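Local coordinates for protein KP6 killer toxin subunit beta (PDB 4GVB) that forms one of the two non-covalently paired subunits of a virally encoded, secreted antifungal toxin that kills sensitive fungal cells, at residues C9-T14 with A23-A28; V19-V24 with R66-G71; F45-Y50 with Q75-Y80. All blocks are in the same frame, centred on the assembly; numbering follows the deposited sequence.

Contacts 1 and 2 lie side by side, their centres about 4 Å apart. They share V24 and helix 22-29, and both reach the antiparallel pair of strands 7-13 and 70-76. Contact 3 lies on the opposite side of the chain's centre, about 15 Å from contact 1 and 18 Å from contact 2 between centres, where strand 70-76 runs into the C-terminal tail. Along the chain, contact 1 closes before contact 3 opens, whereas the segments of contacts 2 and 3 alternate. C46 N lies 2.9 Å from C9 O, a probable hydrogen bond joining contacts 1 and 3. Contacts 1 and 2 both border the alpha subunit of the heterodimer; contact 3 touches no other chain of the assembly.

Contact 1 (C9-T14 with A23-A28); sequences CQCVDT and AVTRAA
The hydroxyl of T25 is gripped from two directions: OG1 accepts a hydrogen bond from C11 N at 2.9 Å, with an N-H...O angle of 149°, and itself donates to the carbonyl of L21 one turn earlier. A buried strand N-H is thereby satisfied by a helix side chain, and the hydroxyl fastens the first turn of helix 22-29 to strand 7-13. T25 CB points at the strand, and a chi1 of -52° sets the hydroxyl beside its own backbone N, where it meets C11 N. The methyl CG2, anti to the backbone N, lies 3.9 Å from C9 O.

C11 is the strand residue most covered by the helix. Its CB rests 3.4 Å from T25 OG1 and 3.7 Å from V24 CG1, so the same methylene meets a polar and an apolar neighbour. SG lies 3.7 Å from T25 CA and 3.9 Å from A28 CB. The sulfur is tied by a disulfide to C64 of helix 57-67, while C9 is bonded to C74 of strand 70-76.

The short axes of strand and helix approach to 7.0 Å at an angle of 137°, roughly midway between antiparallel and perpendicular. Helix 22-29 lies among three elements: strand 7-13 beside T25, helix 57-67, whose A63 packs on A28, and strand 38-39, whose Y39 touches T25.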
loop_
_atom_site.group_PDB
_atom_site.type_symbol
_atom_site.label_atom_id
_atom_site.label_comp_id
_atom_site.label_asym_id
_atom_site.label_seq_id
_atom_site.Cartn_x
_atom_site.Cartn_y
_atom_site.Cartn_z
ATOM N N CYS B 9 -12.728 -7.437 -7.394
ATOM C CA CYS B 9 -12.619 -6.011 -7.142
ATOM C C CYS B 9 -11.313 -5.410 -7.625
ATOM O O CYS B 9 -10.285 -6.088 -7.693
ATOM C CB CYS B 9 -12.742 -5.725 -5.639
ATOM S SG CYS B 9 -14.266 -6.270 -4.824
ATOM N N GLN B 10 -11.381 -4.129 -7.972
ATOM C CA GLN B 10 -10.217 -3.313 -8.272
ATOM C C GLN B 10 -10.210 -2.156 -7.288
ATOM O O GLN B 10 -11.267 -1.675 -6.884
ATOM C CB GLN B 10 -10.326 -2.700 -9.675
ATOM C CG GLN B 10 -10.565 -3.653 -10.835
ATOM C CD GLN B 10 -10.732 -2.886 -12.137
ATOM O OE1 GLN B 10 -10.209 -3.274 -13.181
ATOM N NE2 GLN B 10 -11.457 -1.782 -12.074
ATOM N N CYS B 11 -9.021 -1.703 -6.902
ATOM C CA CYS B 11 -8.873 -0.394 -6.270
ATOM C C CYS B 11 -8.852 0.649 -7.373
ATOM O O CYS B 11 -8.234 0.434 -8.410
ATOM C CB CYS B 11 -7.558 -0.339 -5.469
ATOM S SG CYS B 11 -7.482 -1.545 -4.141
ATOM N N VAL B 12 -9.533 1.772 -7.162
ATOM C CA VAL B 12 -9.632 2.803 -8.178
ATOM C C VAL B 12 -9.434 4.188 -7.569
ATOM O O VAL B 12 -9.663 4.393 -6.375
ATOM C CB VAL B 12 -11.008 2.754 -8.895
ATOM C CG1 VAL B 12 -11.184 1.422 -9.614
ATOM C CG2 VAL B 12 -12.144 2.971 -7.893
ATOM N N ASP B 13 -9.015 5.131 -8.401
ATOM C CA ASP B 13 -8.807 6.495 -7.950
ATOM C C ASP B 13 -10.136 7.147 -7.581
ATOM O O ASP B 13 -11.179 6.875 -8.185
ATOM C CB ASP B 13 -8.087 7.312 -9.019
ATOM C CG ASP B 13 -7.220 8.404 -8.424
ATOM O OD1 ASP B 13 -7.323 8.637 -7.200
ATOM O OD2 ASP B 13 -6.431 9.018 -9.177
ATOM N N THR B 14 -10.095 8.003 -6.572
ATOM C CA THR B 14 -11.295 8.688 -6.126
ATOM C C THR B 14 -11.509 9.949 -6.962
ATOM O O THR B 14 -12.228 10.846 -6.553
ATOM C CB THR B 14 -11.199 9.044 -4.628
ATOM O OG1 THR B 14 -10.035 9.851 -4.402
ATOM C CG2 THR B 14 -11.081 7.790 -3.791
ATOM N N ALA B 23 -1.155 -1.148 -8.756
ATOM C CA ALA B 23 -0.256 -1.498 -7.664
ATOM C C ALA B 23 -0.984 -1.492 -6.320
ATOM O O ALA B 23 -0.654 -2.258 -5.400
ATOM C CB ALA B 23 0.926 -0.555 -7.648
ATOM N N VAL B 24 -1.984 -0.626 -6.213
ATOM C CA VAL B 24 -2.819 -0.567 -5.019
ATOM C C VAL B 24 -3.669 -1.835 -4.934
ATOM O O VAL B 24 -3.759 -2.485 -3.887
ATOM C CB VAL B 24 -3.718 0.698 -5.038
ATOM C CG1 VAL B 24 -4.511 0.799 -3.755
ATOM C CG2 VAL B 24 -2.859 1.960 -5.213
ATOM N N THR B 25 -4.306 -2.192 -6.051
ATOM C CA THR B 25 -5.048 -3.442 -6.112
ATOM C C THR B 25 -4.146 -4.640 -5.759
ATOM O O THR B 25 -4.538 -5.499 -4.972
ATOM C CB THR B 25 -5.685 -3.666 -7.501
ATOM O OG1 THR B 25 -6.443 -2.503 -7.881
ATOM C CG2 THR B 25 -6.594 -4.848 -7.463
ATOM N N ARG B 26 -2.959 -4.698 -6.367
ATOM C CA ARG B 26 -2.007 -5.768 -6.088
ATOM C C ARG B 26 -1.690 -5.857 -4.585
ATOM O O ARG B 26 -1.649 -6.943 -3.999
ATOM C CB ARG B 26 -0.730 -5.547 -6.912
ATOM C CG ARG B 26 0.399 -6.486 -6.599
ATOM C CD ARG B 26 1.534 -6.325 -7.614
ATOM N NE ARG B 26 1.030 -6.287 -8.986
ATOM C CZ ARG B 26 1.093 -5.222 -9.772
ATOM N NH1 ARG B 26 1.643 -4.102 -9.317
ATOM N NH2 ARG B 26 0.611 -5.276 -11.006
ATOM N N ALA B 27 -1.474 -4.706 -3.958
ATOM C CA ALA B 27 -1.123 -4.689 -2.537
ATOM C C ALA B 27 -2.296 -5.164 -1.692
ATOM O O ALA B 27 -2.137 -5.950 -0.765
ATOM C CB ALA B 27 -0.684 -3.288 -2.112
ATOM N N ALA B 28 -3.491 -4.693 -2.031
ATOM C CA ALA B 28 -4.687 -5.059 -1.283
ATOM C C ALA B 28 -5.010 -6.537 -1.432
ATOM O O ALA B 28 -5.475 -7.174 -0.488
ATOM C CB ALA B 28 -5.872 -4.200 -1.736
#

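Contact 2 (V19-V24 with R66-G71); sequences VRLDAV and RYSHAG
S68 faces two subunits at once: its CB lies 3.7 Å from both V24 CG1 and V24 CG2, met by the two methyls together, while its hydroxyl bonds to the alpha subunit. The setting is the link between helix 57-67 and strand 70-76, which passes through an inverse gamma turn centred on H69. S68 and A70, the residues flanking that centre, both point their CB atoms at the segment 19-24, where the start of helix 22-29 faces them.

S68 OG hydrogen-bonds to the carbonyl of L68 of the alpha subunit, so the polar end of the serine belongs to the heterodimer interface. A chi1 of -166° turns this oxygen anti to its own backbone N, and there it also lies beside methyls of this chain, 4.0 Å from V24 CG2. The rest of the contact is made by carbon atoms of V24, L21, A70 and Y67. Y67 adds its CB, 4.1 Å from V24 CG1. Beyond that atom the two side chains slide past each other in opposite directions, and the tyrosine packs on Y29 of the alpha subunit.

L21, at the N-cap position of helix 22-29, closes the other end of the patch and packs on N69 of the alpha subunit. Its CD1 is 4.1 Å from A70 CB and equally far from S68 OG.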
loop_
_atom_site.group_PDB
_atom_site.type_symbol
_atom_site.label_atom_id
_atom_site.label_comp_id
_atom_site.label_asym_id
_atom_site.label_seq_id
_atom_site.Cartn_x
_atom_site.Cartn_y
_atom_site.Cartn_z
ATOM N N VAL B 19 -10.067 5.648 -12.228
ATOM C CA VAL B 19 -9.267 4.721 -13.024
ATOM C C VAL B 19 -8.660 3.624 -12.129
ATOM O O VAL B 19 -8.496 3.829 -10.924
ATOM C CB VAL B 19 -8.190 5.467 -13.843
ATOM C CG1 VAL B 19 -7.096 6.031 -12.938
ATOM C CG2 VAL B 19 -7.609 4.560 -14.906
ATOM N N ARG B 20 -8.375 2.458 -12.710
ATOM C CA ARG B 20 -7.715 1.355 -12.003
ATOM C C ARG B 20 -6.395 1.827 -11.410
ATOM O O ARG B 20 -5.636 2.496 -12.095
ATOM C CB ARG B 20 -7.343 0.251 -12.991
ATOM C CG ARG B 20 -8.474 -0.419 -13.697
ATOM C CD ARG B 20 -7.942 -1.133 -14.938
ATOM N NE ARG B 20 -6.756 -1.947 -14.656
ATOM C CZ ARG B 20 -6.173 -2.744 -15.549
ATOM N NH1 ARG B 20 -6.675 -2.823 -16.770
ATOM N NH2 ARG B 20 -5.099 -3.465 -15.233
ATOM N N LEU B 21 -6.113 1.468 -10.160
ATOM C CA LEU B 21 -4.792 1.733 -9.580
ATOM C C LEU B 21 -4.171 0.385 -9.311
ATOM O O LEU B 21 -4.369 -0.199 -8.245
ATOM C CB LEU B 21 -4.916 2.519 -8.272
ATOM C CG LEU B 21 -5.538 3.915 -8.314
ATOM C CD1 LEU B 21 -5.668 4.520 -6.899
ATOM C CD2 LEU B 21 -4.750 4.806 -9.226
ATOM N N ASP B 22 -3.439 -0.130 -10.293
ATOM C CA ASP B 22 -3.037 -1.532 -10.276
ATOM C C ASP B 22 -2.162 -1.946 -9.081
ATOM O O ASP B 22 -2.399 -2.962 -8.455
ATOM C CB ASP B 22 -2.400 -1.924 -11.621
ATOM C CG ASP B 22 -3.411 -1.914 -12.780
ATOM O OD1 ASP B 22 -4.640 -2.002 -12.535
ATOM O OD2 ASP B 22 -2.970 -1.830 -13.944
ATOM N N ALA B 23 -1.155 -1.148 -8.756
ATOM C CA ALA B 23 -0.256 -1.498 -7.664
ATOM C C ALA B 23 -0.984 -1.492 -6.320
ATOM O O ALA B 23 -0.654 -2.258 -5.400
ATOM C CB ALA B 23 0.926 -0.555 -7.648
ATOM N N VAL B 24 -1.984 -0.626 -6.213
ATOM C CA VAL B 24 -2.819 -0.567 -5.019
ATOM C C VAL B 24 -3.669 -1.835 -4.934
ATOM O O VAL B 24 -3.759 -2.485 -3.887
ATOM C CB VAL B 24 -3.718 0.698 -5.038
ATOM C CG1 VAL B 24 -4.511 0.799 -3.755
ATOM C CG2 VAL B 24 -2.859 1.960 -5.213
ATOM N N ARG B 66 -6.161 1.067 2.978
ATOM C CA ARG B 66 -4.917 0.949 3.728
ATOM C C ARG B 66 -3.706 1.345 2.884
ATOM O O ARG B 66 -2.648 1.698 3.424
ATOM C CB ARG B 66 -4.756 -0.464 4.275
ATOM C CG ARG B 66 -5.492 -0.658 5.590
ATOM C CD ARG B 66 -6.283 -1.932 5.589
ATOM N NE ARG B 66 -5.417 -3.103 5.695
ATOM C CZ ARG B 66 -5.327 -3.861 6.782
ATOM N NH1 ARG B 66 -6.054 -3.573 7.850
ATOM N NH2 ARG B 66 -4.518 -4.911 6.797
ATOM N N TYR B 67 -3.858 1.315 1.563
ATOM C CA TYR B 67 -2.703 1.536 0.696
ATOM C C TYR B 67 -2.704 2.824 -0.109
ATOM O O TYR B 67 -1.651 3.268 -0.559
ATOM C CB TYR B 67 -2.436 0.311 -0.203
ATOM C CG TYR B 67 -1.931 -0.861 0.602
ATOM C CD1 TYR B 67 -0.589 -0.949 0.963
ATOM C CD2 TYR B 67 -2.795 -1.855 1.036
ATOM C CE1 TYR B 67 -0.129 -1.995 1.721
ATOM C CE2 TYR B 67 -2.335 -2.910 1.796
ATOM C CZ TYR B 67 -1.000 -2.970 2.134
ATOM O OH TYR B 67 -0.538 -4.018 2.892
ATOM N N SER B 68 -3.877 3.429 -0.275
ATOM C CA SER B 68 -4.002 4.636 -1.083
ATOM C C SER B 68 -5.317 5.347 -0.797
ATOM O O SER B 68 -6.227 4.767 -0.198
ATOM C CB SER B 68 -3.929 4.271 -2.570
ATOM O OG SER B 68 -3.716 5.418 -3.385
ATOM N N HIS B 69 -5.436 6.603 -1.219
ATOM C CA HIS B 69 -6.745 7.238 -1.139
ATOM C C HIS B 69 -7.568 6.717 -2.308
ATOM O O HIS B 69 -7.640 7.345 -3.374
ATOM C CB HIS B 69 -6.681 8.755 -1.193
ATOM C CG HIS B 69 -8.015 9.409 -0.974
ATOM N ND1 HIS B 69 -8.679 9.357 0.230
ATOM C CD2 HIS B 69 -8.821 10.101 -1.814
ATOM C CE1 HIS B 69 -9.826 10.000 0.132
ATOM N NE2 HIS B 69 -9.938 10.459 -1.101
ATOM N N ALA B 70 -8.166 5.549 -2.108
ATOM C CA ALA B 70 -8.802 4.851 -3.212
ATOM C C ALA B 70 -10.214 4.401 -2.864
ATOM O O ALA B 70 -10.571 4.251 -1.695
ATOM C CB ALA B 70 -7.957 3.649 -3.627
ATOM N N GLY B 71 -11.011 4.197 -3.901
ATOM C CA GLY B 71 -12.306 3.581 -3.738
ATOM C C GLY B 71 -12.182 2.207 -4.351
ATOM O O GLY B 71 -11.080 1.778 -4.705
#

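Contact 3 (F45-Y50 with Q75-Y80); sequences FCRAKY and QPDPQY
An Asx turn at the end of strand 70-76, opened by D77 and running into the 3-10 segment 78-80, packs against R47 and A48. D77 OD1 accepts from Q79 N at 3.1 Å, from above the carboxylate plane. The other oxygen, OD2, is held by Q79 NE2 at 3.0 Å along a nearly straight bond (170°), so one glutamine grips both carboxylate oxygens and probably fixes the rotation of the group. The same NE2 also bonds to Y38 OH.

R47 crosses this carboxylate at about a right angle, offering its aliphatic part: CG is 3.5 Å from D77 OD2, whereas the charges stop short of a salt bridge. A water fills in, accepting from R47 NE at 2.9 Å and donating to D77 OD1. The far end of the guanidinium has its ion partner in D43, through NH2. A second water joins the backbone to the carboxylate, accepting from A48 N and donating to D77 OD2.

Y80 reaches across to the following peptide. Its OH donates to A48 O at 3.0 Å from above the carbonyl plane, while the oxygen itself lies at the ring's edge. The ring flank touches A48 CB through CE2 at 4.2 Å. One face of the same ring is covered from within its own turn: Q79 CG sits 3.5 Å above the plane, over the ring centre.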
loop_
_atom_site.group_PDB
_atom_site.type_symbol
_atom_site.label_atom_id
_atom_site.label_comp_id
_atom_site.label_asym_id
_atom_site.label_seq_id
_atom_site.Cartn_x
_atom_site.Cartn_y
_atom_site.Cartn_z
ATOM N N PHE B 45 -8.114 -7.125 -11.821
ATOM C CA PHE B 45 -8.991 -7.513 -10.718
ATOM C C PHE B 45 -8.321 -8.472 -9.761
ATOM O O PHE B 45 -7.457 -9.248 -10.158
ATOM C CB PHE B 45 -10.274 -8.154 -11.246
ATOM C CG PHE B 45 -11.309 -7.160 -11.684
ATOM C CD1 PHE B 45 -11.345 -6.711 -12.989
ATOM C CD2 PHE B 45 -12.250 -6.686 -10.790
ATOM C CE1 PHE B 45 -12.298 -5.801 -13.393
ATOM C CE2 PHE B 45 -13.208 -5.775 -11.185
ATOM C CZ PHE B 45 -13.232 -5.327 -12.481
ATOM N N CYS B 46 -8.733 -8.409 -8.501
ATOM C CA CYS B 46 -8.387 -9.408 -7.505
ATOM C C CYS B 46 -9.564 -10.370 -7.374
ATOM O O CYS B 46 -10.713 -9.945 -7.223
ATOM C CB CYS B 46 -8.103 -8.717 -6.171
ATOM S SG CYS B 46 -7.807 -9.782 -4.763
ATOM N N ARG B 47 -9.287 -11.664 -7.444
ATOM C CA ARG B 47 -10.331 -12.671 -7.335
ATOM C C ARG B 47 -10.059 -13.634 -6.185
ATOM O O ARG B 47 -8.914 -13.789 -5.760
ATOM C CB ARG B 47 -10.442 -13.449 -8.646
ATOM C CG ARG B 47 -10.849 -12.610 -9.842
ATOM C CD ARG B 47 -10.652 -13.407 -11.125
ATOM N NE ARG B 47 -11.324 -12.791 -12.267
ATOM C CZ ARG B 47 -10.787 -11.841 -13.022
ATOM N NH1 ARG B 47 -9.566 -11.380 -12.754
ATOM N NH2 ARG B 47 -11.473 -11.343 -14.043
ATOM N N ALA B 48 -11.114 -14.267 -5.683
ATOM C CA ALA B 48 -10.972 -15.313 -4.678
ATOM C C ALA B 48 -10.256 -16.517 -5.296
ATOM O O ALA B 48 -10.459 -16.837 -6.469
ATOM C CB ALA B 48 -12.327 -15.718 -4.147
ATOM N N LYS B 49 -9.410 -17.177 -4.514
ATOM C CA LYS B 49 -8.690 -18.348 -5.007
ATOM C C LYS B 49 -9.624 -19.548 -5.194
ATOM O O LYS B 49 -9.442 -20.354 -6.111
ATOM C CB LYS B 49 -7.533 -18.693 -4.064
ATOM C CG LYS B 49 -6.507 -17.579 -3.952
ATOM C CD LYS B 49 -5.335 -17.949 -3.063
ATOM C CE LYS B 49 -4.151 -17.032 -3.345
ATOM N NZ LYS B 49 -2.939 -17.388 -2.551
ATOM N N TYR B 50 -10.632 -19.648 -4.330
ATOM C CA TYR B 50 -11.625 -20.713 -4.410
ATOM C C TYR B 50 -13.003 -20.147 -4.088
ATOM O O TYR B 50 -13.110 -19.145 -3.386
ATOM C CB TYR B 50 -11.307 -21.815 -3.402
ATOM C CG TYR B 50 -9.935 -22.441 -3.521
ATOM C CD1 TYR B 50 -9.654 -23.371 -4.516
ATOM C CD2 TYR B 50 -8.935 -22.140 -2.605
ATOM C CE1 TYR B 50 -8.400 -23.964 -4.611
ATOM C CE2 TYR B 50 -7.686 -22.723 -2.690
ATOM C CZ TYR B 50 -7.421 -23.630 -3.696
ATOM O OH TYR B 50 -6.176 -24.209 -3.773
ATOM N N GLN B 75 -17.525 -6.430 -8.441
ATOM C CA GLN B 75 -18.650 -7.093 -9.087
ATOM C C GLN B 75 -18.652 -8.591 -8.845
ATOM O O GLN B 75 -17.638 -9.165 -8.467
ATOM C CB GLN B 75 -18.684 -6.787 -10.578
ATOM C CG GLN B 75 -17.403 -7.028 -11.322
ATOM C CD GLN B 75 -17.514 -6.598 -12.767
ATOM O OE1 GLN B 75 -17.085 -5.508 -13.138
ATOM N NE2 GLN B 75 -18.110 -7.448 -13.591
ATOM N N PRO B 76 -19.806 -9.238 -9.062
ATOM C CA PRO B 76 -19.783 -10.688 -8.887
ATOM C C PRO B 76 -18.813 -11.305 -9.882
ATOM O O PRO B 76 -18.702 -10.860 -11.026
ATOM C CB PRO B 76 -21.232 -11.106 -9.171
ATOM C CG PRO B 76 -21.831 -9.969 -9.924
ATOM C CD PRO B 76 -21.115 -8.732 -9.511
ATOM N N ASP B 77 -18.066 -12.298 -9.417
ATOM C CA ASP B 77 -17.072 -12.956 -10.249
ATOM C C ASP B 77 -17.765 -14.046 -11.061
ATOM O O ASP B 77 -18.264 -15.008 -10.495
ATOM C CB ASP B 77 -15.994 -13.578 -9.361
ATOM C CG ASP B 77 -14.863 -14.208 -10.156
ATOM O OD1 ASP B 77 -15.021 -14.437 -11.372
ATOM O OD2 ASP B 77 -13.807 -14.494 -9.551
ATOM N N PRO B 78 -17.792 -13.897 -12.390
ATOM C CA PRO B 78 -18.503 -14.820 -13.291
ATOM C C PRO B 78 -18.064 -16.284 -13.172
ATOM O O PRO B 78 -18.872 -17.181 -13.416
ATOM C CB PRO B 78 -18.166 -14.283 -14.684
ATOM C CG PRO B 78 -17.803 -12.868 -14.475
ATOM C CD PRO B 78 -17.160 -12.788 -13.121
ATOM N N GLN B 79 -16.813 -16.525 -12.787
ATOM C CA GLN B 79 -16.307 -17.895 -12.717
ATOM C C GLN B 79 -16.924 -18.674 -11.567
ATOM O O GLN B 79 -16.712 -19.879 -11.451
ATOM C CB GLN B 79 -14.780 -17.920 -12.596
ATOM C CG GLN B 79 -14.269 -17.606 -11.198
ATOM C CD GLN B 79 -12.763 -17.764 -11.060
ATOM O OE1 GLN B 79 -12.176 -18.729 -11.558
ATOM N NE2 GLN B 79 -12.129 -16.813 -10.377
ATOM N N TYR B 80 -17.681 -17.989 -10.712
ATOM C CA TYR B 80 -18.306 -18.635 -9.563
ATOM C C TYR B 80 -19.834 -18.452 -9.549
ATOM O O TYR B 80 -20.495 -18.788 -8.564
ATOM C CB TYR B 80 -17.702 -18.113 -8.254
ATOM C CG TYR B 80 -16.215 -18.377 -8.077
ATOM C CD1 TYR B 80 -15.687 -19.649 -8.241
ATOM C CD2 TYR B 80 -15.339 -17.346 -7.742
ATOM C CE1 TYR B 80 -14.330 -19.893 -8.073
ATOM C CE2 TYR B 80 -13.972 -17.583 -7.575
ATOM C CZ TYR B 80 -13.479 -18.859 -7.739
ATOM O OH TYR B 80 -12.131 -19.111 -7.580
HETATM O O HOH W 1 -13.568 -14.151 -13.535
HETATM O O HOH W 2 -13.660 -13.900 -6.829
#